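Local coordinates for protein putative Acetyltransferase (Pyrococcus horikoshii, PDB 3DDD) that binds coenzyme A and probably acts as an acyltransferase of the GNAT family, its natural substrate not being established, at residues A[28-33]-A[49-54]; A[58-63]-A[79-84]. All blocks are in the same frame, centred on the assembly; numbering follows the deposited sequence.

In the fold
Interaction 1 (28-33 with 49-54) and interaction 2 (58-63 with 79-84) share helix 47-60: its first half packs on the start of helix 30-41, and the turn at its C-terminal end packs against the end of strand 73-82. Their centres lie about 15 Å apart, yet the two touch through L58, whose CD1 is 3.9 Å from I30 CD1 and 4.1 Å from M33 SE, so L58, at the start of 58-63, joins the two contacts along the helix. Coenzyme A lies near but touches neither: the F54 side chain is about 10 Å from it and that of F81 about 11 Å. Together they fix helix 47-60 between helix 30-41 and strand 73-82 in the GNAT domain that carries the bound cofactor.

Interaction 1: residues A[28-33]-A[49-54]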
ATOM      1  N   ASP A  28      -5.290  -0.811  20.342  1.00 36.79           N
ATOM      2  CA  ASP A  28      -6.637  -1.017  20.899  1.00 38.00           C
ATOM      3  C   ASP A  28      -7.730  -0.548  19.955  1.00 37.49           C
ATOM      4  O   ASP A  28      -8.870  -0.912  20.161  1.00 34.78           O
ATOM      5  CB  ASP A  28      -6.846  -0.315  22.240  1.00 37.75           C
ATOM      6  CG  ASP A  28      -5.769  -0.670  23.265  1.00 49.42           C
ATOM      7  OD1 ASP A  28      -5.188  -1.792  23.184  1.00 56.05           O
ATOM      8  OD2 ASP A  28      -5.504   0.192  24.141  1.00 51.82           O
ATOM      9  N   ASP A  29      -7.389   0.262  18.940  1.00 35.49           N
ATOM     10  CA  ASP A  29      -8.371   0.770  17.996  1.00 35.26           C
ATOM     11  C   ASP A  29      -8.560  -0.101  16.729  1.00 36.71           C
ATOM     12  O   ASP A  29      -9.249   0.329  15.788  1.00 29.58           O
ATOM     13  CB  ASP A  29      -7.973   2.174  17.556  1.00 36.04           C
ATOM     14  CG  ASP A  29      -7.974   3.151  18.690  1.00 32.47           C
ATOM     15  OD1 ASP A  29      -9.025   3.360  19.316  1.00 34.53           O
ATOM     16  OD2 ASP A  29      -6.925   3.723  18.964  1.00 35.31           O
ATOM     17  N   ILE A  30      -7.978  -1.306  16.711  1.00 36.66           N
ATOM     18  CA  ILE A  30      -7.951  -2.128  15.487  1.00 38.23           C
ATOM     19  C   ILE A  30      -9.352  -2.483  15.000  1.00 37.13           C
ATOM     20  O   ILE A  30      -9.635  -2.399  13.806  1.00 38.26           O
ATOM     21  CB  ILE A  30      -7.073  -3.419  15.658  1.00 39.63           C
ATOM     22  CG1 ILE A  30      -5.589  -3.051  15.643  1.00 43.52           C
ATOM     23  CG2 ILE A  30      -7.275  -4.431  14.512  1.00 37.66           C
ATOM     24  CD1 ILE A  30      -5.033  -2.887  14.249  1.00 45.03           C
ATOM     25  N   GLU A  31     -10.234  -2.856  15.915  1.00 38.64           N
ATOM     26  CA  GLU A  31     -11.573  -3.247  15.517  1.00 39.55           C
ATOM     27  C   GLU A  31     -12.300  -2.065  14.856  1.00 38.10           C
ATOM     28  O   GLU A  31     -12.924  -2.223  13.799  1.00 34.29           O
ATOM     29  CB  GLU A  31     -12.361  -3.836  16.688  1.00 41.25           C
ATOM     30  CG  GLU A  31     -11.864  -5.264  17.186  1.00 47.36           C
ATOM     31  CD  GLU A  31     -11.749  -6.355  16.077  1.00 54.19           C
ATOM     32  OE1 GLU A  31     -12.415  -6.262  15.018  1.00 63.57           O
ATOM     33  OE2 GLU A  31     -10.970  -7.321  16.259  1.00 51.48           O
ATOM     34  N   ASP A  32     -12.194  -0.884  15.456  1.00 34.04           N
ATOM     35  CA  ASP A  32     -12.796   0.304  14.861  1.00 33.27           C
ATOM     36  C   ASP A  32     -12.214   0.634  13.493  1.00 33.03           C
ATOM     37  O   ASP A  32     -12.943   1.001  12.575  1.00 34.41           O
ATOM     38  CB  ASP A  32     -12.673   1.515  15.806  1.00 33.60           C
ATOM     39  CG  ASP A  32     -13.517   1.363  17.056  1.00 37.25           C
ATOM     40  OD1 ASP A  32     -14.341   0.416  17.109  1.00 35.38           O
ATOM     41  OD2 ASP A  32     -13.386   2.208  17.965  1.00 45.84           O
HETATM   42  N   MSE A  33     -10.905   0.520  13.347  1.00 33.52           N
HETATM   43  CA  MSE A  33     -10.287   0.831  12.065  1.00 36.38           C
HETATM   44  C   MSE A  33     -10.868  -0.115  11.025  1.00 35.99           C
HETATM   45  O   MSE A  33     -11.235   0.307   9.915  1.00 33.73           O
HETATM   46  CB  MSE A  33      -8.758   0.676  12.139  1.00 35.74           C
HETATM   47  CG  MSE A  33      -8.099   1.684  13.058  1.00 39.81           C
HETATM   48 SE   MSE A  33      -6.307   1.231  13.634  0.75 36.45          SE
HETATM   49  CE  MSE A  33      -5.419   1.062  11.928  1.00 27.95           C
ATOM     50  N   SER A  49      -9.073 -10.792   7.572  1.00 46.85           N
ATOM     51  CA  SER A  49      -8.200 -10.354   6.505  1.00 46.38           C
ATOM     52  C   SER A  49      -7.723  -8.915   6.751  1.00 46.56           C
ATOM     53  O   SER A  49      -6.523  -8.615   6.687  1.00 48.18           O
ATOM     54  CB  SER A  49      -8.984 -10.454   5.196  1.00 47.62           C
ATOM     55  OG  SER A  49      -8.096 -10.565   4.129  1.00 58.50           O
ATOM     56  N   VAL A  50      -8.682  -8.023   7.017  1.00 45.80           N
ATOM     57  CA  VAL A  50      -8.412  -6.592   7.228  1.00 42.14           C
ATOM     58  C   VAL A  50      -7.698  -6.387   8.572  1.00 41.24           C
ATOM     59  O   VAL A  50      -6.755  -5.619   8.653  1.00 42.98           O
ATOM     60  CB  VAL A  50      -9.721  -5.732   7.191  1.00 42.05           C
ATOM     61  CG1 VAL A  50      -9.409  -4.224   7.076  1.00 35.63           C
ATOM     62  CG2 VAL A  50     -10.628  -6.182   6.036  1.00 43.36           C
ATOM     63  N   LYS A  51      -8.128  -7.100   9.606  1.00 39.63           N
ATOM     64  CA  LYS A  51      -7.533  -6.985  10.935  1.00 42.20           C
ATOM     65  C   LYS A  51      -6.022  -7.281  10.912  1.00 43.86           C
ATOM     66  O   LYS A  51      -5.216  -6.538  11.462  1.00 44.51           O
ATOM     67  CB  LYS A  51      -8.233  -7.930  11.922  1.00 41.95           C
ATOM     68  CG  LYS A  51      -7.578  -7.905  13.296  1.00 47.66           C
ATOM     69  CD  LYS A  51      -8.535  -8.188  14.429  1.00 53.47           C
ATOM     70  CE  LYS A  51      -8.267  -9.518  15.081  1.00 64.54           C
ATOM     71  NZ  LYS A  51      -7.152  -9.403  16.049  1.00 63.47           N
ATOM     72  N   SER A  52      -5.648  -8.371  10.258  1.00 44.76           N
ATOM     73  CA  SER A  52      -4.247  -8.735  10.159  1.00 44.75           C
ATOM     74  C   SER A  52      -3.451  -7.731   9.341  1.00 42.58           C
ATOM     75  O   SER A  52      -2.304  -7.429   9.670  1.00 41.73           O
ATOM     76  CB  SER A  52      -4.118 -10.141   9.586  1.00 46.68           C
ATOM     77  OG  SER A  52      -4.719 -11.040  10.502  1.00 43.98           O
ATOM     78  N   SER A  53      -4.061  -7.186   8.298  1.00 40.64           N
ATOM     79  CA  SER A  53      -3.384  -6.186   7.481  1.00 40.01           C
ATOM     80  C   SER A  53      -3.071  -4.937   8.313  1.00 38.90           C
ATOM     81  O   SER A  53      -2.003  -4.376   8.210  1.00 42.25           O
ATOM     82  CB  SER A  53      -4.250  -5.823   6.279  1.00 42.03           C
ATOM     83  OG  SER A  53      -3.537  -5.020   5.369  1.00 47.41           O
ATOM     84  N   PHE A  54      -4.004  -4.527   9.164  1.00 39.03           N
ATOM     85  CA  PHE A  54      -3.876  -3.318   9.950  1.00 37.31           C
ATOM     86  C   PHE A  54      -2.946  -3.482  11.145  1.00 37.06           C
ATOM     87  O   PHE A  54      -2.284  -2.529  11.543  1.00 36.54           O
ATOM     88  CB  PHE A  54      -5.248  -2.860  10.459  1.00 39.43           C
ATOM     89  CG  PHE A  54      -6.127  -2.220   9.421  1.00 37.36           C
ATOM     90  CD1 PHE A  54      -5.689  -1.994   8.117  1.00 39.84           C
ATOM     91  CD2 PHE A  54      -7.403  -1.815   9.773  1.00 35.12           C
ATOM     92  CE1 PHE A  54      -6.510  -1.379   7.189  1.00 46.20           C
ATOM     93  CE2 PHE A  54      -8.229  -1.200   8.855  1.00 41.15           C
ATOM     94  CZ  PHE A  54      -7.786  -0.952   7.574  1.00 37.90           C
TER
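I30, M33 and F54 form the apolar part of this contact between two helices, with K51 and E31 beside it at a more open margin. The backbones are nearest at I30 and K51, whose CA atoms are 6.7 Å apart, and no hydrogen bond crosses.

The apolar contacts come from the two branches of I30 and from M33. CD1 of I30 reaches CB of F54 at 3.8 Å, at the root of the F54 side chain. The other branch, CG2, stands opposite the backbone N about the CA-CB bond, beside the carbonyl carbon, and meets CG of K51 at 3.7 Å; the two side chains cross at about a right angle. M33, a selenomethionine, approaches F54 along one side of the ring: its CB lies 3.7 Å from F54 CD2, and its carbonyl O sits at the ring edge near the plane, 3.5 Å from CE2. One face of the ring is covered from within its own helix by V50 CG1, 3.6 Å above the plane and offset toward the rim.

The polar margin relies on K51 methylenes rather than its ammonium. OE2 of E31 lies 3.2 Å from K51 CD, but 4.4 Å from K51 NZ, beyond a salt bridge. The lysine chain bends at chi3 (111°) and chi4 (81°), and its NZ pairs instead with E55, while E31 OE1 is bridged to R47. The opposite charges of E31 and K51 would therefore add at most a modest attraction.

Beneath the pair, M33 rests on C65, L67 and M77, and F54 also reaches M77. Two consecutive helices, set between strand 21-24 and strand 65-70 in the chain and packed on strands 65-70 and 73-82, are characteristic of the N-terminal part of the GNAT fold.

Interaction 2: residues A[58-63]-A[79-84]; sequences LEVQPD and CIFFYN
The backbones come closest where Q61, the first residue to leave helical geometry after helix 47-60, passes strand 73-82 with its CA 5.8 Å from that of F81. Q61 adopts an extended backbone, and its side chain supplies the hydrogen bond across the contact. F82 N donates to Q61 OE1 at 3.0 Å with a nearly straight N-H...O angle of 168°, although the donor stands well above the carbonyl plane. The chain gets there by an extended first torsion, CG opposite the backbone N, followed by a bend at chi2 (69°).

The other end of the same amide is held within its own segment: Q61 NE2 donates to D63 OD1 at 2.9 Å, the oxygen lying in the amide plane. With both ends engaged, the flip of the amide is fixed. Its plane stands almost perpendicular to the F82 ring, and Q61 CD meets the ring edge, 3.8 Å from F82 CD2. An alanine here would remove the amide and is likely to leave F82 N and D63 OD1 without these mates.

Apolar atoms pack beside it. CB of Q61 lies 3.6 Å from F81 CD1, and V60 CG1 reaches that same ring carbon at 3.9 Å. V60 also touches V186 and A189 of helix 184-192, and R185 of that helix bonds to the carbonyl oxygens of V60 and F82. A buried glutamine thus ties a helix C-terminus to the end of a strand paired with 86-94, joining the second helix of the N-terminal GNAT domain to its antiparallel strands.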
ATOM      1  N   LEU A  58       0.243  -0.827  11.671  1.00 38.89           N
ATOM      2  CA  LEU A  58       0.669  -0.214  12.918  1.00 39.79           C
ATOM      3  C   LEU A  58       2.059  -0.674  13.393  1.00 40.42           C
ATOM      4  O   LEU A  58       2.705   0.053  14.124  1.00 42.95           O
ATOM      5  CB  LEU A  58      -0.373  -0.408  14.038  1.00 39.49           C
ATOM      6  CG  LEU A  58      -1.713   0.310  13.887  1.00 41.20           C
ATOM      7  CD1 LEU A  58      -2.641   0.047  15.085  1.00 36.62           C
ATOM      8  CD2 LEU A  58      -1.514   1.803  13.655  1.00 41.33           C
ATOM      9  N   GLU A  59       2.510  -1.871  13.033  1.00 38.32           N
ATOM     10  CA  GLU A  59       3.911  -2.234  13.252  1.00 39.89           C
ATOM     11  C   GLU A  59       4.859  -1.404  12.367  1.00 37.77           C
ATOM     12  O   GLU A  59       5.930  -1.010  12.789  1.00 35.48           O
ATOM     13  CB  GLU A  59       4.153  -3.720  12.965  1.00 37.76           C
ATOM     14  CG  GLU A  59       4.025  -4.596  14.174  1.00 45.01           C
ATOM     15  CD  GLU A  59       4.339  -6.053  13.891  1.00 48.10           C
ATOM     16  OE1 GLU A  59       5.109  -6.358  12.934  1.00 51.27           O
ATOM     17  OE2 GLU A  59       3.800  -6.899  14.647  1.00 64.30           O
ATOM     18  N   VAL A  60       4.477  -1.209  11.111  1.00 38.86           N
ATOM     19  CA  VAL A  60       5.267  -0.415  10.178  1.00 38.62           C
ATOM     20  C   VAL A  60       5.327   1.050  10.654  1.00 37.49           C
ATOM     21  O   VAL A  60       6.391   1.679  10.640  1.00 35.65           O
ATOM     22  CB  VAL A  60       4.717  -0.586   8.737  1.00 41.51           C
ATOM     23  CG1 VAL A  60       5.384   0.344   7.746  1.00 38.38           C
ATOM     24  CG2 VAL A  60       4.894  -2.077   8.296  1.00 34.11           C
ATOM     25  N   GLN A  61       4.207   1.590  11.114  1.00 35.70           N
ATOM     26  CA  GLN A  61       4.177   2.987  11.550  1.00 31.30           C
ATOM     27  C   GLN A  61       3.277   3.143  12.756  1.00 32.79           C
ATOM     28  O   GLN A  61       2.092   3.448  12.628  1.00 32.23           O
ATOM     29  CB  GLN A  61       3.758   3.902  10.403  1.00 30.95           C
ATOM     30  CG  GLN A  61       4.141   5.386  10.618  1.00 26.54           C
ATOM     31  CD  GLN A  61       5.643   5.640  10.555  1.00 39.95           C
ATOM     32  OE1 GLN A  61       6.288   5.349   9.554  1.00 38.11           O
ATOM     33  NE2 GLN A  61       6.195   6.203  11.623  1.00 34.23           N
ATOM     34  N   PRO A  62       3.821   2.849  13.954  1.00 31.46           N
ATOM     35  CA  PRO A  62       2.984   2.858  15.169  1.00 29.98           C
ATOM     36  C   PRO A  62       2.200   4.128  15.437  1.00 33.72           C
ATOM     37  O   PRO A  62       1.089   4.064  15.980  1.00 38.32           O
ATOM     38  CB  PRO A  62       3.984   2.558  16.292  1.00 30.12           C
ATOM     39  CG  PRO A  62       5.074   1.741  15.605  1.00 29.50           C
ATOM     40  CD  PRO A  62       5.204   2.381  14.218  1.00 28.78           C
ATOM     41  N   ASP A  63       2.780   5.261  15.074  1.00 33.35           N
ATOM     42  CA  ASP A  63       2.166   6.576  15.227  1.00 33.78           C
ATOM     43  C   ASP A  63       1.672   7.109  13.890  1.00 35.10           C
ATOM     44  O   ASP A  63       1.600   8.316  13.661  1.00 37.34           O
ATOM     45  CB  ASP A  63       3.168   7.573  15.827  1.00 34.55           C
ATOM     46  CG  ASP A  63       4.492   7.662  15.032  1.00 32.87           C
ATOM     47  OD1 ASP A  63       4.704   6.908  14.054  1.00 34.97           O
ATOM     48  OD2 ASP A  63       5.345   8.489  15.412  1.00 40.36           O
ATOM     49  N   CYS A  79      -3.693   6.916   7.166  1.00 34.95           N
ATOM     50  CA  CYS A  79      -2.333   6.589   7.592  1.00 33.57           C
ATOM     51  C   CYS A  79      -1.251   7.181   6.760  1.00 33.22           C
ATOM     52  O   CYS A  79      -1.415   7.402   5.567  1.00 30.97           O
ATOM     53  CB  CYS A  79      -2.074   5.101   7.558  1.00 39.53           C
ATOM     54  SG  CYS A  79      -3.178   4.147   8.511  1.00 40.17           S
ATOM     55  N   ILE A  80      -0.135   7.447   7.429  1.00 34.38           N
ATOM     56  CA  ILE A  80       1.091   7.892   6.774  1.00 35.53           C
ATOM     57  C   ILE A  80       2.186   6.880   7.158  1.00 35.75           C
ATOM     58  O   ILE A  80       2.231   6.399   8.299  1.00 34.58           O
ATOM     59  CB  ILE A  80       1.439   9.375   7.115  1.00 32.18           C
ATOM     60  CG1 ILE A  80       2.574   9.858   6.227  1.00 38.69           C
ATOM     61  CG2 ILE A  80       1.745   9.605   8.602  1.00 32.04           C
ATOM     62  CD1 ILE A  80       2.732  11.293   6.202  1.00 24.26           C
ATOM     63  N   PHE A  81       2.968   6.473   6.168  1.00 33.25           N
ATOM     64  CA  PHE A  81       4.073   5.540   6.350  1.00 34.35           C
ATOM     65  C   PHE A  81       5.355   6.212   5.855  1.00 33.41           C
ATOM     66  O   PHE A  81       5.443   6.603   4.701  1.00 33.23           O
ATOM     67  CB  PHE A  81       3.802   4.217   5.602  1.00 35.08           C
ATOM     68  CG  PHE A  81       2.504   3.556   6.004  1.00 30.11           C
ATOM     69  CD1 PHE A  81       2.416   2.841   7.181  1.00 41.12           C
ATOM     70  CD2 PHE A  81       1.365   3.681   5.219  1.00 29.11           C
ATOM     71  CE1 PHE A  81       1.216   2.261   7.570  1.00 35.61           C
ATOM     72  CE2 PHE A  81       0.182   3.089   5.581  1.00 32.54           C
ATOM     73  CZ  PHE A  81       0.096   2.379   6.750  1.00 36.23           C
ATOM     74  N   PHE A  82       6.321   6.366   6.754  1.00 34.79           N
ATOM     75  CA  PHE A  82       7.597   7.026   6.445  1.00 33.74           C
ATOM     76  C   PHE A  82       8.720   6.110   6.019  1.00 33.35           C
ATOM     77  O   PHE A  82       8.995   5.095   6.652  1.00 36.39           O
ATOM     78  CB  PHE A  82       8.099   7.818   7.653  1.00 35.02           C
ATOM     79  CG  PHE A  82       7.297   9.026   7.923  1.00 29.49           C
ATOM     80  CD1 PHE A  82       7.477  10.156   7.164  1.00 32.78           C
ATOM     81  CD2 PHE A  82       6.310   9.003   8.895  1.00 33.68           C
ATOM     82  CE1 PHE A  82       6.689  11.268   7.382  1.00 32.67           C
ATOM     83  CE2 PHE A  82       5.535  10.085   9.126  1.00 37.88           C
ATOM     84  CZ  PHE A  82       5.719  11.230   8.378  1.00 35.47           C
ATOM     85  N   TYR A  83       9.367   6.494   4.939  1.00 34.63           N
ATOM     86  CA  TYR A  83      10.658   5.938   4.551  1.00 35.49           C
ATOM     87  C   TYR A  83      11.702   7.083   4.669  1.00 35.75           C
ATOM     88  O   TYR A  83      11.465   8.088   5.374  1.00 35.55           O
ATOM     89  CB  TYR A  83      10.547   5.338   3.147  1.00 34.06           C
ATOM     90  CG  TYR A  83       9.333   4.481   3.006  1.00 33.07           C
ATOM     91  CD1 TYR A  83       9.201   3.321   3.752  1.00 31.91           C
ATOM     92  CD2 TYR A  83       8.275   4.854   2.169  1.00 34.94           C
ATOM     93  CE1 TYR A  83       8.080   2.540   3.656  1.00 34.76           C
ATOM     94  CE2 TYR A  83       7.141   4.065   2.050  1.00 37.48           C
ATOM     95  CZ  TYR A  83       7.043   2.911   2.801  1.00 35.75           C
ATOM     96  OH  TYR A  83       5.922   2.135   2.713  1.00 31.16           O
ATOM     97  N   ASN A  84      12.831   6.965   3.991  1.00 36.31           N
ATOM     98  CA  ASN A  84      13.941   7.901   4.235  1.00 36.33           C
ATOM     99  C   ASN A  84      13.723   9.225   3.543  1.00 37.76           C
ATOM    100  O   ASN A  84      14.060  10.266   4.080  1.00 39.22           O
ATOM    101  CB  ASN A  84      15.286   7.307   3.786  1.00 36.15           C
ATOM    102  CG  ASN A  84      15.638   6.009   4.509  1.00 33.23           C
ATOM    103  OD1 ASN A  84      15.054   5.683   5.530  1.00 39.48           O
ATOM    104  ND2 ASN A  84      16.603   5.271   3.975  1.00 37.50           N
TER